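Local atomic coordinates of protein YrdA (Escherichia coli, PDB entry 3TIO), a protein that binds zinc between its subunits and belongs to the gamma-class carbonic anhydrase family, its own activity being unsettled. Residues G46-V51 and L65-K70; A33-I38 and N166-K171. The protein carries 1 engineered substitution. One frame throughout, in Å; residues are numbered along the deposited sequence.

Interaction 1. Residues G46-V51 and L65-K70. With ZN (zinc ion), chain G.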
ATOM      1  N   GLY A  46      15.661   4.476   7.286  1.00 11.56           N
ATOM      2  CA  GLY A  46      16.973   4.901   6.835  1.00 13.36           C
ATOM      3  C   GLY A  46      18.015   4.128   7.608  1.00 14.54           C
ATOM      4  O   GLY A  46      18.739   4.696   8.431  1.00 15.75           O
ATOM      5  N   ASP A  47      18.088   2.826   7.351  1.00 14.25           N
ATOM      6  CA  ASP A  47      19.037   1.985   8.058  1.00 15.71           C
ATOM      7  C   ASP A  47      20.390   1.799   7.378  1.00 17.61           C
ATOM      8  O   ASP A  47      21.414   2.167   7.956  1.00 18.88           O
ATOM      9  CB  ASP A  47      18.404   0.622   8.412  1.00 14.26           C
ATOM     10  CG  ASP A  47      17.528   0.045   7.306  1.00 13.34           C
ATOM     11  OD1 ASP A  47      16.843  -0.960   7.596  1.00 13.46           O
ATOM     12  OD2 ASP A  47      17.519   0.567   6.169  1.00 14.05           O
ATOM     13  N   VAL A  48      20.415   1.247   6.167  1.00 16.87           N
ATOM     14  CA  VAL A  48      21.690   1.050   5.476  1.00 18.87           C
ATOM     15  C   VAL A  48      22.252   2.357   4.924  1.00 19.18           C
ATOM     16  O   VAL A  48      23.437   2.452   4.614  1.00 19.69           O
ATOM     17  CB  VAL A  48      21.577   0.018   4.334  1.00 21.02           C
ATOM     18  CG1 VAL A  48      21.325  -1.364   4.912  1.00 23.17           C
ATOM     19  CG2 VAL A  48      20.469   0.404   3.384  1.00 20.24           C
ATOM     20  N   HIS A  49      21.389   3.357   4.791  1.00 18.48           N
ATOM     21  CA  HIS A  49      21.808   4.674   4.332  1.00 17.75           C
ATOM     22  C   HIS A  49      20.793   5.673   4.858  1.00 16.85           C
ATOM     23  O   HIS A  49      19.805   5.279   5.476  1.00 17.46           O
ATOM     24  CB  HIS A  49      21.908   4.740   2.806  1.00 17.91           C
ATOM     25  CG  HIS A  49      23.049   5.583   2.324  1.00 19.36           C
ATOM     26  ND1 HIS A  49      23.145   6.931   2.592  1.00 20.51           N
ATOM     27  CD2 HIS A  49      24.170   5.257   1.635  1.00 21.61           C
ATOM     28  CE1 HIS A  49      24.275   7.400   2.094  1.00 21.45           C
ATOM     29  NE2 HIS A  49      24.916   6.404   1.508  1.00 21.22           N
ATOM     30  N   TYR A  50      21.016   6.959   4.622  1.00 14.23           N
ATOM     31  CA  TYR A  50      20.110   7.964   5.152  1.00 14.48           C
ATOM     32  C   TYR A  50      18.981   8.397   4.235  1.00 13.92           C
ATOM     33  O   TYR A  50      19.009   8.170   3.025  1.00 12.96           O
ATOM     34  CB  TYR A  50      20.906   9.207   5.586  1.00 14.14           C
ATOM     35  CG  TYR A  50      21.500  10.018   4.449  1.00 14.23           C
ATOM     36  CD1 TYR A  50      20.716  10.901   3.706  1.00 13.65           C
ATOM     37  CD2 TYR A  50      22.850   9.902   4.120  1.00 15.00           C
ATOM     38  CE1 TYR A  50      21.265  11.653   2.657  1.00 14.15           C
ATOM     39  CE2 TYR A  50      23.407  10.644   3.079  1.00 14.55           C
ATOM     40  CZ  TYR A  50      22.613  11.515   2.353  1.00 14.72           C
ATOM     41  OH  TYR A  50      23.163  12.234   1.317  1.00 16.30           O
ATOM     42  N   VAL A  51      17.979   9.011   4.851  1.00 12.41           N
ATOM     43  CA  VAL A  51      16.833   9.565   4.149  1.00 10.67           C
ATOM     44  C   VAL A  51      16.871  11.036   4.530  1.00 10.84           C
ATOM     45  O   VAL A  51      16.907  11.372   5.715  1.00 12.47           O
ATOM     46  CB  VAL A  51      15.492   8.960   4.630  1.00 11.95           C
ATOM     47  CG1 VAL A  51      14.330   9.690   3.964  1.00 12.04           C
ATOM     48  CG2 VAL A  51      15.443   7.476   4.309  1.00 12.82           C
ATOM     49  N   LEU A  65       8.920   4.836   2.441  1.00  6.96           N
ATOM     50  CA  LEU A  65      10.182   5.419   2.006  1.00  6.79           C
ATOM     51  C   LEU A  65      11.364   4.591   2.470  1.00  7.62           C
ATOM     52  O   LEU A  65      11.527   4.354   3.665  1.00  9.11           O
ATOM     53  CB  LEU A  65      10.325   6.842   2.560  1.00  6.63           C
ATOM     54  CG  LEU A  65       9.596   7.991   1.858  1.00  7.17           C
ATOM     55  CD1 LEU A  65       8.103   7.709   1.777  1.00 10.36           C
ATOM     56  CD2 LEU A  65       9.854   9.279   2.620  1.00  9.33           C
ATOM     57  N   HIS A  66      12.186   4.151   1.528  1.00  8.91           N
ATOM     58  CA  HIS A  66      13.363   3.380   1.883  1.00  9.41           C
ATOM     59  C   HIS A  66      14.534   3.790   1.009  1.00 10.85           C
ATOM     60  O   HIS A  66      14.376   4.507   0.016  1.00 10.07           O
ATOM     61  CB  HIS A  66      13.112   1.876   1.744  1.00  8.95           C
ATOM     62  CG  HIS A  66      14.096   1.033   2.497  1.00  9.60           C
ATOM     63  ND1 HIS A  66      14.472  -0.227   2.086  1.00 10.50           N
ATOM     64  CD2 HIS A  66      14.778   1.270   3.643  1.00 10.27           C
ATOM     65  CE1 HIS A  66      15.346  -0.727   2.942  1.00 10.12           C
ATOM     66  NE2 HIS A  66      15.549   0.162   3.897  1.00  9.72           N
ATOM     67  N   VAL A  67      15.713   3.328   1.402  1.00 11.74           N
ATOM     68  CA  VAL A  67      16.951   3.630   0.703  1.00 13.01           C
ATOM     69  C   VAL A  67      17.368   2.459  -0.176  1.00 12.39           C
ATOM     70  O   VAL A  67      16.806   1.367  -0.082  1.00 13.71           O
ATOM     71  CB  VAL A  67      18.072   3.912   1.718  1.00 13.22           C
ATOM     72  CG1 VAL A  67      17.719   5.133   2.551  1.00 14.61           C
ATOM     73  CG2 VAL A  67      18.261   2.706   2.623  1.00 13.68           C
ATOM     74  N   THR A  68      18.351   2.693  -1.039  1.00 15.17           N
ATOM     75  CA  THR A  68      18.848   1.641  -1.911  1.00 16.76           C
ATOM     76  C   THR A  68      19.591   0.641  -1.031  1.00 16.18           C
ATOM     77  O   THR A  68      20.404   1.026  -0.189  1.00 17.35           O
ATOM     78  CB  THR A  68      19.801   2.209  -2.981  1.00 18.21           C
ATOM     79  OG1 THR A  68      19.058   3.037  -3.886  1.00 19.00           O
ATOM     80  CG2 THR A  68      20.464   1.088  -3.765  1.00 17.94           C
ATOM     81  N   HIS A  69      19.299  -0.638  -1.228  1.00 16.41           N
ATOM     82  CA  HIS A  69      19.914  -1.700  -0.439  1.00 17.59           C
ATOM     83  C   HIS A  69      21.390  -1.886  -0.755  1.00 20.56           C
ATOM     84  O   HIS A  69      21.881  -1.435  -1.790  1.00 20.68           O
ATOM     85  CB  HIS A  69      19.192  -3.025  -0.685  1.00 15.67           C
ATOM     86  CG  HIS A  69      17.719  -2.974  -0.428  1.00 15.23           C
ATOM     87  ND1 HIS A  69      16.902  -4.072  -0.582  1.00 15.33           N
ATOM     88  CD2 HIS A  69      16.915  -1.959  -0.030  1.00 14.25           C
ATOM     89  CE1 HIS A  69      15.657  -3.738  -0.290  1.00 14.16           C
ATOM     90  NE2 HIS A  69      15.640  -2.462   0.048  1.00 11.87           N
ATOM     91  N   LYS A  70      22.093  -2.558   0.150  1.00 21.96           N
ATOM     92  CA  LYS A  70      23.508  -2.831  -0.047  1.00 25.19           C
ATOM     93  C   LYS A  70      23.594  -3.929  -1.098  1.00 26.63           C
ATOM     94  O   LYS A  70      22.801  -4.871  -1.085  1.00 25.48           O
ATOM     95  CB  LYS A  70      24.145  -3.300   1.263  1.00 25.66           C
ATOM     96  CG  LYS A  70      24.047  -2.278   2.384  1.00 29.14           C
ATOM     97  CD  LYS A  70      24.615  -2.813   3.690  1.00 30.84           C
ATOM     98  CE  LYS A  70      26.098  -3.121   3.575  1.00 32.91           C
ATOM     99  NZ  LYS A  70      26.656  -3.587   4.872  1.00 35.12           N
TER
HETATM  100 ZN    ZN G   1      14.003  -1.213   0.325  1.00 11.15          ZN
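Two N-H groups grip Asp47 OD2, one from each segment. His66 NE2 donates across the contact over 3.0 Å, with an N-H...O angle of 158°; the oxygen lies only 8° out of the imidazole plane and accepts through its syn lone pair. The second donor is the backbone N of Val48, also 3.0 Å from Asp47 OD2 but coming from above the carboxylate plane. The carboxylate and the ring are turned 62° against each other, so the two groups meet edge to tip without stacking. Asp47 OD1 is held separately, by a salt bridge to Arg45 and by Tyr174 OH of the second subunit.

On the far side of the His66 ring, ND1 binds the zinc ion at 2.1 Å, and His69 NE2 binds it at the same length. His95 and His90 of the second subunit complete the site, so the metal bridges two chains, as in gamma-class carbonic anhydrases. Here the chain is a left-handed parallel beta-helix: residues 47-49 form a corner between strands 43-46 and 50-53 of one coil, and strand 64-66 lies next to 43-46. Asp47 is a second-shell residue that, together with the metal on ND1, holds the rotation of His66, and it would probably make the ring a stronger zinc ligand.

Beside this polar pair, the Val67 side chain points toward residues 46-51. Its CG2 presses on Val48 CG2 at 3.3 Å, tighter than ordinary carbon contact, while its CG1 lies 3.3 Å from Tyr50 O and 3.7 Å from Val51 CG2. Farther out, Val48 CG1 rests against the aliphatic part of Lys70, 3.8 Å from its CD; the lysine chain bends about the same CG-CD bond that makes this contact.

Interaction 2. Residues A33-I38 and N166-K171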
ATOM      1  N   ALA A  33      13.596  18.161   7.718  1.00 15.85           N
ATOM      2  CA  ALA A  33      13.754  19.607   7.835  1.00 15.49           C
ATOM      3  C   ALA A  33      12.507  20.275   8.410  1.00 16.46           C
ATOM      4  O   ALA A  33      11.499  19.613   8.669  1.00 15.40           O
ATOM      5  CB  ALA A  33      14.085  20.204   6.470  1.00 14.69           C
ATOM      6  N   ASP A  34      12.577  21.590   8.599  1.00 16.64           N
ATOM      7  CA  ASP A  34      11.459  22.345   9.149  1.00 17.93           C
ATOM      8  C   ASP A  34      10.165  22.188   8.358  1.00 16.87           C
ATOM      9  O   ASP A  34      10.175  22.101   7.130  1.00 15.20           O
ATOM     10  CB  ASP A  34      11.782  23.845   9.213  1.00 19.04           C
ATOM     11  CG  ASP A  34      13.030  24.151  10.019  1.00 21.63           C
ATOM     12  OD1 ASP A  34      13.390  23.357  10.910  1.00 21.75           O
ATOM     13  OD2 ASP A  34      13.640  25.212   9.763  1.00 24.29           O
ATOM     14  N   ASP A  35       9.054  22.170   9.089  1.00 16.65           N
ATOM     15  CA  ASP A  35       7.713  22.074   8.521  1.00 15.57           C
ATOM     16  C   ASP A  35       7.368  20.818   7.728  1.00 13.79           C
ATOM     17  O   ASP A  35       6.421  20.822   6.943  1.00 15.38           O
ATOM     18  CB  ASP A  35       7.426  23.316   7.673  1.00 16.73           C
ATOM     19  CG  ASP A  35       7.395  24.587   8.501  1.00 20.91           C
ATOM     20  OD1 ASP A  35       6.587  24.657   9.453  1.00 19.97           O
ATOM     21  OD2 ASP A  35       8.180  25.514   8.203  1.00 22.20           O
ATOM     22  N   VAL A  36       8.135  19.752   7.925  1.00 12.97           N
ATOM     23  CA  VAL A  36       7.853  18.494   7.243  1.00 12.49           C
ATOM     24  C   VAL A  36       6.677  17.843   7.965  1.00 12.55           C
ATOM     25  O   VAL A  36       6.571  17.920   9.190  1.00 13.23           O
ATOM     26  CB  VAL A  36       9.069  17.535   7.286  1.00 12.58           C
ATOM     27  CG1 VAL A  36       8.638  16.117   6.921  1.00 11.51           C
ATOM     28  CG2 VAL A  36      10.141  18.013   6.314  1.00 13.49           C
ATOM     29  N   GLY A  37       5.787  17.222   7.199  1.00 10.83           N
ATOM     30  CA  GLY A  37       4.643  16.555   7.791  1.00 11.48           C
ATOM     31  C   GLY A  37       4.586  15.107   7.345  1.00  9.73           C
ATOM     32  O   GLY A  37       4.525  14.830   6.142  1.00 10.34           O
ATOM     33  N   ILE A  38       4.634  14.193   8.310  1.00  9.96           N
ATOM     34  CA  ILE A  38       4.571  12.758   8.040  1.00  9.92           C
ATOM     35  C   ILE A  38       3.198  12.308   8.517  1.00 10.28           C
ATOM     36  O   ILE A  38       2.916  12.287   9.716  1.00 11.16           O
ATOM     37  CB  ILE A  38       5.660  11.986   8.812  1.00 10.39           C
ATOM     38  CG1 ILE A  38       7.038  12.600   8.536  1.00 11.68           C
ATOM     39  CG2 ILE A  38       5.637  10.517   8.413  1.00 12.10           C
ATOM     40  CD1 ILE A  38       7.406  12.690   7.067  1.00 12.55           C
ATOM     41  N   ASN A 166      -0.379  24.399   1.388  1.00 14.45           N
ATOM     42  CA  ASN A 166      -1.599  23.923   2.019  1.00 13.58           C
ATOM     43  C   ASN A 166      -1.315  22.806   3.013  1.00 13.91           C
ATOM     44  O   ASN A 166      -1.917  22.761   4.081  1.00 13.05           O
ATOM     45  CB  ASN A 166      -2.605  23.446   0.967  1.00 15.44           C
ATOM     46  CG  ASN A 166      -3.153  24.585   0.130  1.00 17.86           C
ATOM     47  OD1 ASN A 166      -3.193  25.734   0.577  1.00 17.75           O
ATOM     48  ND2 ASN A 166      -3.595  24.272  -1.083  1.00 17.40           N
ATOM     49  N   TYR A 167      -0.393  21.907   2.674  1.00 12.67           N
ATOM     50  CA  TYR A 167      -0.075  20.825   3.589  1.00 13.26           C
ATOM     51  C   TYR A 167       0.720  21.280   4.808  1.00 12.43           C
ATOM     52  O   TYR A 167       0.721  20.611   5.842  1.00 13.07           O
ATOM     53  CB  TYR A 167       0.639  19.682   2.861  1.00 12.10           C
ATOM     54  CG  TYR A 167      -0.281  18.498   2.647  1.00 12.39           C
ATOM     55  CD1 TYR A 167      -0.876  18.257   1.408  1.00 13.88           C
ATOM     56  CD2 TYR A 167      -0.593  17.645   3.702  1.00 12.10           C
ATOM     57  CE1 TYR A 167      -1.768  17.188   1.230  1.00 14.05           C
ATOM     58  CE2 TYR A 167      -1.480  16.579   3.535  1.00 11.89           C
ATOM     59  CZ  TYR A 167      -2.061  16.359   2.301  1.00 12.18           C
ATOM     60  OH  TYR A 167      -2.939  15.303   2.149  1.00 13.27           O
ATOM     61  N   VAL A 168       1.408  22.415   4.698  1.00 13.53           N
ATOM     62  CA  VAL A 168       2.135  22.933   5.848  1.00 14.14           C
ATOM     63  C   VAL A 168       1.066  23.461   6.800  1.00 13.62           C
ATOM     64  O   VAL A 168       1.144  23.266   8.011  1.00 13.51           O
ATOM     65  CB  VAL A 168       3.089  24.082   5.459  1.00 14.57           C
ATOM     66  CG1 VAL A 168       3.549  24.832   6.710  1.00 16.07           C
ATOM     67  CG2 VAL A 168       4.294  23.521   4.725  1.00 14.82           C
ATOM     68  N   LYS A 169       0.061  24.119   6.230  1.00 14.37           N
ATOM     69  CA  LYS A 169      -1.040  24.658   7.018  1.00 16.73           C
ATOM     70  C   LYS A 169      -1.799  23.526   7.706  1.00 15.94           C
ATOM     71  O   LYS A 169      -2.104  23.607   8.895  1.00 14.95           O
ATOM     72  CB  LYS A 169      -2.004  25.435   6.124  1.00 18.01           C
ATOM     73  CG  LYS A 169      -3.217  25.972   6.865  1.00 21.90           C
ATOM     74  CD  LYS A 169      -4.196  26.641   5.920  1.00 25.02           C
ATOM     75  CE  LYS A 169      -5.345  27.258   6.693  1.00 27.36           C
ATOM     76  NZ  LYS A 169      -4.842  28.262   7.671  1.00 28.53           N
ATOM     77  N   TRP A 170      -2.110  22.473   6.955  1.00 16.51           N
ATOM     78  CA  TRP A 170      -2.836  21.342   7.519  1.00 16.77           C
ATOM     79  C   TRP A 170      -2.012  20.661   8.608  1.00 16.39           C
ATOM     80  O   TRP A 170      -2.550  20.221   9.626  1.00 16.45           O
ATOM     81  CB  TRP A 170      -3.224  20.352   6.412  1.00 16.90           C
ATOM     82  CG  TRP A 170      -4.263  20.910   5.475  1.00 19.74           C
ATOM     83  CD1 TRP A 170      -5.285  21.761   5.798  1.00 20.29           C
ATOM     84  CD2 TRP A 170      -4.404  20.635   4.073  1.00 20.61           C
ATOM     85  NE1 TRP A 170      -6.049  22.031   4.690  1.00 21.16           N
ATOM     86  CE2 TRP A 170      -5.531  21.355   3.617  1.00 21.83           C
ATOM     87  CE3 TRP A 170      -3.686  19.850   3.159  1.00 21.04           C
ATOM     88  CZ2 TRP A 170      -5.961  21.313   2.284  1.00 22.31           C
ATOM     89  CZ3 TRP A 170      -4.114  19.809   1.833  1.00 22.51           C
ATOM     90  CH2 TRP A 170      -5.241  20.537   1.410  1.00 22.38           C
ATOM     91  N   LYS A 171      -0.703  20.590   8.393  1.00 16.27           N
ATOM     92  CA  LYS A 171       0.218  20.008   9.364  1.00 17.83           C
ATOM     93  C   LYS A 171       0.106  20.759  10.693  1.00 17.43           C
ATOM     94  O   LYS A 171      -0.013  20.155  11.763  1.00 16.41           O
ATOM     95  CB  LYS A 171       1.659  20.121   8.847  1.00 21.67           C
ATOM     96  CG  LYS A 171       2.730  20.070   9.936  1.00 24.19           C
ATOM     97  CD  LYS A 171       4.101  20.440   9.390  1.00 25.68           C
ATOM     98  CE  LYS A 171       4.198  21.922   9.038  1.00 22.50           C
ATOM     99  NZ  LYS A 171       4.412  22.797  10.229  1.00 22.58           N
TER
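Lys171 reaches out from the helix to a type II turn running from Ala33 to Val36, and its ammonium is held by two acceptors. NZ lies 3.0 Å from Asp35 OD1 in a salt bridge that uses the anti lone pair of that oxygen, and NZ also donates to the carbonyl of Arg17. The other carboxylate oxygen, OD2, pairs with the Arg17 guanidinium, so Asp35 is shared between two cations, which would probably favour its charged form. CG of Lys171 stands anti to its backbone N (chi1 157°), and bends at chi3 (70°) and chi4 (79°) bring the end of the chain across Asp35, to OD1. The methylenes thus run close to backbone oxygens: CE is 3.2 Å from Asp35 O, and CD is 3.5 Å from Val36 O. An alanine in place of Lys171 would probably weaken the link between turn and helix, since the salt bridge, the bond to Arg17 O and these methylene contacts would be lost, leaving mainly Val168. One helical turn earlier, Val168 adds a looser contact, its CG2 4.1 Å from Asp35 O. Gly37 begins strand 37-38, which lies between strands 19-20 and 58-59 in one sheet of the left-handed beta-helix; helix 154-176 packs along these coils, with the Tyr167 ring meeting Trp39 edge-to-face and Trp170 packing on Val48 of the third subunit.

How the interactions relate
Both contacts lie at corners of the beta-helix, with their centres about 23 Å apart and no touch between them. They share no strand or helix: interaction 1 joins the corner before strand 50-53 to strand 64-66 and the residues after it, and is nested within the loop that interaction 2 closes between the turn before strand 37-38 and helix 154-176. The chemistry of interaction 1 is directional, with metal coordination, and runs out to an exposed lysine. Interaction 2 is the more buried contact as a whole, though the smaller (186 Å² against 388 Å²), and its charged pair includes the partly exposed Asp35. Across chains, Tyr167 of one subunit packs on His66 of another.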